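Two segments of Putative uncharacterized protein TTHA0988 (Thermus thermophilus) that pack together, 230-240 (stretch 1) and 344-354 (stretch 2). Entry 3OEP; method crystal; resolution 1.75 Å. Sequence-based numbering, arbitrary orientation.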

# COMPACT_ATOMS: atom_id res chain seq x y z
N LEU A 230 -9.49 -17.06 -0.19
CA LEU A 230 -8.65 -16.50 -1.26
C LEU A 230 -7.50 -15.66 -0.71
O LEU A 230 -6.35 -15.81 -1.13
N MET A 231 -7.81 -14.75 0.21
CA MET A 231 -6.81 -13.87 0.82
C MET A 231 -7.31 -13.33 2.16
O MET A 231 -7.81 -12.21 2.26
N ASP A 232 -7.17 -14.16 3.19
CA ASP A 232 -7.61 -13.81 4.54
C ASP A 232 -6.47 -13.07 5.21
O ASP A 232 -5.35 -13.58 5.27
N LEU A 233 -6.75 -11.87 5.72
CA LEU A 233 -5.73 -11.03 6.33
C LEU A 233 -6.16 -10.61 7.72
O LEU A 233 -7.31 -10.23 7.92
N VAL A 234 -5.24 -10.67 8.67
CA VAL A 234 -5.45 -10.03 9.97
C VAL A 234 -5.06 -8.57 9.83
O VAL A 234 -3.89 -8.27 9.60
N VAL A 235 -6.02 -7.66 9.97
CA VAL A 235 -5.76 -6.23 9.84
C VAL A 235 -6.15 -5.45 11.09
O VAL A 235 -7.09 -5.82 11.79
N ASP A 236 -5.40 -4.38 11.38
CA ASP A 236 -5.80 -3.39 12.39
C ASP A 236 -6.19 -2.09 11.68
O ASP A 236 -6.56 -2.13 10.50
N GLY A 237 -6.15 -0.95 12.36
CA GLY A 237 -6.56 0.32 11.75
C GLY A 237 -5.74 0.77 10.55
O GLY A 237 -6.21 1.57 9.73
N GLY A 238 -4.51 0.27 10.45
CA GLY A 238 -3.60 0.63 9.36
C GLY A 238 -2.23 1.00 9.89
O GLY A 238 -2.03 1.13 11.10
N ARG A 239 -1.28 1.13 8.96
CA ARG A 239 0.07 1.55 9.29
C ARG A 239 0.21 3.00 8.87
O ARG A 239 -0.01 3.33 7.70
N PHE A 240 0.57 3.85 9.82
CA PHE A 240 0.67 5.28 9.59
C PHE A 240 2.11 5.77 9.66
O PHE A 240 2.97 5.11 10.24
N PRO A 344 3.29 -6.11 16.30
CA PRO A 344 3.34 -4.97 15.39
C PRO A 344 4.67 -4.84 14.65
O PRO A 344 5.70 -5.32 15.12
N PHE A 345 4.62 -4.20 13.49
CA PHE A 345 5.81 -3.76 12.77
C PHE A 345 5.60 -2.29 12.43
O PHE A 345 4.64 -1.93 11.75
N LEU A 346 6.50 -1.44 12.94
CA LEU A 346 6.42 0.01 12.79
C LEU A 346 5.02 0.56 13.10
O LEU A 346 4.43 1.29 12.31
N GLY A 347 4.51 0.17 14.27
CA GLY A 347 3.28 0.73 14.82
C GLY A 347 1.98 0.02 14.46
O GLY A 347 0.92 0.37 14.98
N SER A 348 2.05 -0.99 13.59
CA SER A 348 0.84 -1.64 13.10
C SER A 348 1.00 -3.14 12.92
O SER A 348 2.07 -3.63 12.56
N ALA A 349 -0.10 -3.86 13.16
CA ALA A 349 -0.19 -5.29 12.91
C ALA A 349 -0.70 -5.60 11.50
O ALA A 349 -0.86 -6.78 11.15
N SER A 350 -0.99 -4.58 10.71
CA SER A 350 -1.54 -4.80 9.37
C SER A 350 -0.45 -5.27 8.40
O SER A 350 0.70 -4.84 8.48
N PRO A 351 -0.83 -6.15 7.47
CA PRO A 351 0.16 -6.65 6.52
C PRO A 351 0.53 -5.62 5.45
O PRO A 351 -0.29 -4.78 5.08
N ASP A 352 1.77 -5.69 4.98
CA ASP A 352 2.16 -4.98 3.77
C ASP A 352 2.69 -6.05 2.85
O ASP A 352 3.88 -6.37 2.89
N LEU A 353 1.81 -6.62 2.04
CA LEU A 353 2.16 -7.80 1.25
C LEU A 353 3.23 -7.47 0.20
O LEU A 353 4.10 -8.30 -0.07
N ARG A 354 3.19 -6.26 -0.35
CA ARG A 354 4.24 -5.78 -1.24
C ARG A 354 5.61 -5.83 -0.56
O ARG A 354 6.60 -6.23 -1.17

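What polar contacts anchor the two stretches? The carboxylate of Asp 236, whose CA-to-CB bond points toward stretch 2 and whose chi1 is p, takes hydrogen bonds on both oxygens. OD1 accepts from Ser 350 OG at 2.7 Å and from Ser 348 OG at 2.8 Å, while OD2 accepts from the backbone, Ala 349 N, at 2.8 Å and nearly in line. The arrangement is braced from within each stretch: Gly 238 N donates to Asp 236 OD1 (3.0 Å), and Ser 350 N donates to Ser 348 OG (2.9 Å). Ser 348, rotamer t, thus uses its hydroxyl as donor to the carboxylate and acceptor from its own chain, and Ser 350 reaches the same oxygen with chi1 m.

How does Arg 239 find so many partners when its CA-to-CB bond points sideways? Its chain runs t, t, m, with chi4 at 101°, and brings the guanidinium in among backbone carbonyls of stretch 2. NE donates to Phe 345 O at 2.8 Å, and NH2 reaches the same oxygen at 3.2 Å. NH1 and NH2 both donate to Ser 350 O, at 2.9 and 2.8 Å, and a weak bond joins NH2 to Ser 348 O at 2.9 Å. The type I' turn from Phe 345 to Ser 348 helps set this pocket, since Phe 345 and Ser 348 supply two of the carbonyls. Ser 348 CB covers one face of the guanidinium and Phe 345 CD2 the opposite face; NE itself lies at the edge of the Phe 345 ring, whose chi1 is t.

Where does water fill in? Water 1 donates to Val 234 O and Ala 349 O, 2.7 Å each, linking two carbonyls that cannot bond to each other. Water 2 accepts from Arg 239 NH1 at 2.9 Å and donates to Asp 352 OD2 at 2.7 Å, extending the arginine's reach. Water 4 bridges Phe 240 O (2.9 Å) and Leu 346 O (3.0 Å) beside the turn.

What packs beyond the polar network? Apolar side chains continue the contact along the strand and the residues before it. Val 235, chi1 m, sets CG1 3.9 Å from Pro 351 CD. Leu 233, m and t, points toward stretch 2 and places CD2 4.1 Å from Pro 351 CG and 4.2 Å from Leu 353 CD1. Leu 353, also m and t, meets Met 231 as well, its CD1 lying 3.8 Å from Met 231 SD; the methionine, t, t, m, is exposed.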

# COMPACT_ATOMS: atom_id res chain seq x y z
CB LEU A 230 -9.51 -15.66 -2.20
CG LEU A 230 -8.83 -14.95 -3.36
CD1 LEU A 230 -8.14 -15.95 -4.27
CD2 LEU A 230 -9.85 -14.13 -4.14
CB MET A 231 -6.44 -12.72 -0.13
CG MET A 231 -5.09 -12.07 0.21
SD MET A 231 -4.68 -10.62 -0.78
CE MET A 231 -4.69 -11.32 -2.43
CB ASP A 232 -7.95 -15.06 5.36
CG ASP A 232 -8.72 -16.09 4.58
OD1 ASP A 232 -8.27 -17.26 4.57
OD2 ASP A 232 -9.77 -15.76 3.99
CB LEU A 233 -5.53 -9.77 5.49
CG LEU A 233 -5.09 -9.93 4.03
CD1 LEU A 233 -5.06 -8.57 3.33
CD2 LEU A 233 -3.72 -10.60 3.97
CB VAL A 234 -4.62 -10.69 11.08
CG1 VAL A 234 -4.80 -9.95 12.39
CG2 VAL A 234 -5.04 -12.16 11.23
CB VAL A 235 -6.51 -5.62 8.63
CG1 VAL A 235 -6.03 -6.24 7.33
CG2 VAL A 235 -8.03 -5.78 8.78
CB ASP A 236 -4.73 -3.21 13.49
CG ASP A 236 -3.43 -2.58 12.99
OD1 ASP A 236 -3.33 -2.11 11.83
OD2 ASP A 236 -2.49 -2.54 13.81
CB ARG A 239 1.11 0.68 8.57
CG ARG A 239 2.54 1.02 8.95
CD ARG A 239 3.54 -0.05 8.52
NE ARG A 239 3.38 -1.29 9.30
CZ ARG A 239 2.75 -2.40 8.91
NH1 ARG A 239 2.19 -2.52 7.71
NH2 ARG A 239 2.69 -3.42 9.75
CB PHE A 240 -0.20 6.01 10.62
CG PHE A 240 -1.65 5.67 10.50
CD1 PHE A 240 -2.19 4.62 11.25
CD2 PHE A 240 -2.47 6.35 9.62
CE1 PHE A 240 -3.53 4.29 11.13
CE2 PHE A 240 -3.80 6.02 9.50
CZ PHE A 240 -4.34 4.99 10.25
CB PRO A 344 3.16 -3.77 16.32
CG PRO A 344 3.83 -4.22 17.59
CD PRO A 344 3.48 -5.69 17.71
CB PHE A 345 6.02 -4.58 11.50
CG PHE A 345 7.17 -4.10 10.65
CD1 PHE A 345 8.47 -4.47 10.95
CD2 PHE A 345 6.94 -3.28 9.56
CE1 PHE A 345 9.53 -4.03 10.17
CE2 PHE A 345 7.99 -2.84 8.77
CZ PHE A 345 9.29 -3.21 9.07
CB LEU A 346 6.91 0.45 11.40
CG LEU A 346 8.38 0.10 11.10
CD1 LEU A 346 8.76 0.51 9.69
CD2 LEU A 346 9.33 0.75 12.11
CB SER A 348 0.43 -1.00 11.78
OG SER A 348 -0.64 -1.69 11.16
CB ALA A 349 -1.10 -5.94 13.95
CB SER A 350 -2.21 -3.54 8.81
OG SER A 350 -3.45 -3.27 9.44
CB PRO A 351 -0.55 -7.84 5.88
CG PRO A 351 -1.98 -7.54 6.01
CD PRO A 351 -2.14 -6.79 7.29
CB ASP A 352 3.23 -3.92 4.03
CG ASP A 352 3.45 -3.01 2.83
OD1 ASP A 352 3.46 -3.51 1.68
OD2 ASP A 352 3.60 -1.80 3.04
CB LEU A 353 0.92 -8.42 0.59
CG LEU A 353 -0.21 -8.88 1.52
CD1 LEU A 353 -1.32 -9.53 0.70
CD2 LEU A 353 0.32 -9.84 2.58
CB ARG A 354 3.93 -4.35 -1.71
CG ARG A 354 4.87 -3.82 -2.77
CD ARG A 354 4.49 -2.42 -3.26
NE ARG A 354 3.21 -2.41 -3.95
CZ ARG A 354 2.05 -1.95 -3.47
NH1 ARG A 354 0.96 -2.01 -4.22
NH2 ARG A 354 1.97 -1.42 -2.25
O HOH W 1 -1.35 -9.18 9.98
O HOH W 2 2.52 -0.94 5.36
O HOH W 3 1.30 2.76 12.34
O HOH W 4 5.05 3.16 10.11